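Local coordinates for nitroreductase family protein (Lactobacillus plantarum, PDB 4QLX) that reduces the enone 10-oxo-11-octadecenoic acid to 10-oxooctadecanoic acid with FMN as cofactor, a step in the saturation of polyunsaturated fatty acids, at the interface of chains A and B. Sequence-based numbering; all coordinates share one arbitrary frame. Chains: chain A/B, Nitroreductase family protein.

The interface of chains A and B. Residues chain A 8, 10, 12-16, 18, 161; chain B 12-18.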
# COMPACT_ATOMS: atom_id res chain seq x y z
N LYS A 8 20.82 5.43 5.75
CA LYS A 8 19.43 5.77 5.48
C LYS A 8 18.67 4.66 6.19
O LYS A 8 17.44 4.64 6.24
CB LYS A 8 19.10 5.83 3.98
CG LYS A 8 19.38 7.18 3.31
CD LYS A 8 19.54 6.98 1.80
CE LYS A 8 19.79 8.28 1.05
NZ LYS A 8 18.53 8.97 0.64
N LEU A 10 18.50 1.67 5.26
CA LEU A 10 17.98 0.70 4.29
C LEU A 10 19.13 0.01 3.57
O LEU A 10 19.78 0.64 2.75
CB LEU A 10 17.07 1.38 3.27
CG LEU A 10 15.86 2.16 3.81
CD1 LEU A 10 14.90 2.47 2.67
CD2 LEU A 10 15.16 1.37 4.91
N ASN A 12 18.96 -2.45 1.39
CA ASN A 12 18.62 -2.51 -0.02
C ASN A 12 17.80 -1.26 -0.34
O ASN A 12 16.60 -1.21 -0.07
CB ASN A 12 17.87 -3.80 -0.38
CG ASN A 12 17.57 -3.91 -1.88
OD1 ASN A 12 17.94 -3.04 -2.67
ND2 ASN A 12 16.92 -4.99 -2.28
N ASN A 13 18.46 -0.26 -0.89
CA ASN A 13 17.83 1.04 -1.15
C ASN A 13 17.55 1.24 -2.63
O ASN A 13 17.29 2.35 -3.07
CB ASN A 13 18.73 2.15 -0.61
CG ASN A 13 18.02 3.48 -0.52
OD1 ASN A 13 16.91 3.56 -0.02
ND2 ASN A 13 18.65 4.53 -1.04
N ASP A 14 17.59 0.14 -3.38
CA ASP A 14 17.26 0.12 -4.81
C ASP A 14 15.74 -0.06 -5.00
O ASP A 14 15.24 -1.17 -4.89
CB ASP A 14 18.05 -1.01 -5.50
CG ASP A 14 17.81 -1.10 -7.01
OD1 ASP A 14 16.78 -0.59 -7.51
OD2 ASP A 14 18.65 -1.72 -7.70
N LEU A 15 15.03 1.02 -5.30
CA LEU A 15 13.56 0.98 -5.37
C LEU A 15 13.04 -0.06 -6.37
O LEU A 15 12.14 -0.84 -6.06
CB LEU A 15 13.00 2.36 -5.73
CG LEU A 15 11.48 2.52 -5.76
CD1 LEU A 15 11.11 3.90 -5.35
CD2 LEU A 15 10.88 2.25 -7.14
N ALA A 16 13.62 -0.07 -7.57
CA ALA A 16 13.18 -0.98 -8.61
C ALA A 16 13.34 -2.44 -8.17
O ALA A 16 12.43 -3.26 -8.33
CB ALA A 16 13.95 -0.72 -9.89
N VAL A 18 13.63 -3.51 -4.99
CA VAL A 18 12.77 -3.76 -3.85
C VAL A 18 11.34 -4.02 -4.28
O VAL A 18 10.75 -5.04 -3.91
CB VAL A 18 12.82 -2.59 -2.85
CG1 VAL A 18 11.69 -2.70 -1.83
CG2 VAL A 18 14.17 -2.57 -2.15
N ALA A 161 13.74 -3.84 1.91
CA ALA A 161 14.76 -2.82 2.07
C ALA A 161 15.71 -3.14 3.22
O ALA A 161 16.85 -2.66 3.23
CB ALA A 161 14.11 -1.45 2.28
N ASN B 12 14.01 8.71 -10.00
CA ASN B 12 14.40 8.63 -8.61
C ASN B 12 14.29 7.19 -8.13
O ASN B 12 13.20 6.69 -7.86
CB ASN B 12 13.54 9.57 -7.76
CG ASN B 12 13.99 9.65 -6.32
OD1 ASN B 12 14.97 9.02 -5.92
ND2 ASN B 12 13.30 10.46 -5.54
N ASN B 13 15.43 6.52 -8.04
CA ASN B 13 15.46 5.11 -7.65
C ASN B 13 15.96 4.95 -6.21
O ASN B 13 16.32 3.86 -5.78
CB ASN B 13 16.35 4.31 -8.61
CG ASN B 13 16.14 2.81 -8.47
OD1 ASN B 13 15.01 2.33 -8.42
ND2 ASN B 13 17.24 2.06 -8.38
N ASP B 14 16.01 6.07 -5.48
CA ASP B 14 16.40 6.07 -4.08
C ASP B 14 15.16 5.75 -3.24
O ASP B 14 14.29 6.60 -3.08
CB ASP B 14 17.00 7.43 -3.72
CG ASP B 14 17.58 7.49 -2.30
OD1 ASP B 14 17.06 6.83 -1.39
OD2 ASP B 14 18.55 8.26 -2.10
N LEU B 15 15.07 4.52 -2.72
CA LEU B 15 13.86 4.08 -2.01
C LEU B 15 13.56 4.90 -0.74
O LEU B 15 12.41 5.31 -0.50
CB LEU B 15 13.97 2.61 -1.63
CG LEU B 15 12.82 2.01 -0.80
CD1 LEU B 15 11.47 2.22 -1.46
CD2 LEU B 15 13.06 0.53 -0.58
N ALA B 16 14.59 5.12 0.06
CA ALA B 16 14.47 5.92 1.27
C ALA B 16 13.93 7.30 0.95
O ALA B 16 12.99 7.79 1.61
CB ALA B 16 15.82 6.01 1.97
N ASP B 17 14.50 7.93 -0.08
CA ASP B 17 14.04 9.26 -0.49
C ASP B 17 12.60 9.21 -1.01
O ASP B 17 11.76 10.03 -0.62
CB ASP B 17 14.95 9.85 -1.58
CG ASP B 17 14.57 11.30 -1.95
OD1 ASP B 17 14.51 12.13 -1.03
OD2 ASP B 17 14.30 11.59 -3.13
N VAL B 18 12.33 8.26 -1.90
CA VAL B 18 10.99 8.12 -2.46
C VAL B 18 9.94 7.89 -1.38
O VAL B 18 8.91 8.57 -1.34
CB VAL B 18 10.93 6.96 -3.48
CG1 VAL B 18 9.47 6.68 -3.88
CG2 VAL B 18 11.75 7.32 -4.73
O HOH W 1 19.08 3.58 -4.71
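This is a two-fold symmetric homodimer contact between the N-terminal segments of two identical chains. It pins each segment to the start of the partner's helix 15-20 and so should help hold together the dimer typical of nitroreductases. A:Asp14 and B:Asp14 face each other as an antiparallel beta bridge, across the local two-fold. A:Asn13 and B:Asn13 each cap the first turn of the opposite helix. The side chain of A:Asn13 has CG anti to its backbone N (chi1 -166°). Its amide oxygen OD1 takes the N-H of B:Ala16 at 2.8 Å, in the carbonyl plane and on a lone pair. Its backbone O takes B:Leu15 N at 3.1 Å, almost straight at the hydrogen, with the donor above the carbonyl plane. The amide ND2 of A:Asn13 comes down over the carboxylate face of B:Asp14 and reaches OD1 at 2.8 Å. The two planes stand 87° apart. B:Asp17 N also donates to that OD1, so OD1 accepts from both N-H groups. The other oxygen, B:Asp14 OD2, meets A:Lys8 NZ tip to tip in a salt bridge of 2.8 Å, through its syn lone pair. Together these donors would tend to keep the carboxylate of B:Asp14 ionised. The lysine chain turns at its end (chi4 -88°), while its methylenes run over B:Ala16 CB. Next to the polar contacts, B:Leu15 CD2 packs against both A:Val18 CG2 and A:Ala161 CB, each 3.6 Å away. In the twin contact A:Leu15 CD1 sits against both methyls of B:Val18, the two side chains crossing at about a right angle. A water joins the backbone carbonyls of A:Asn13 and B:Asn13, 2.7 Å from A:Asn13 O and 3.0 Å from B:Asn13 O.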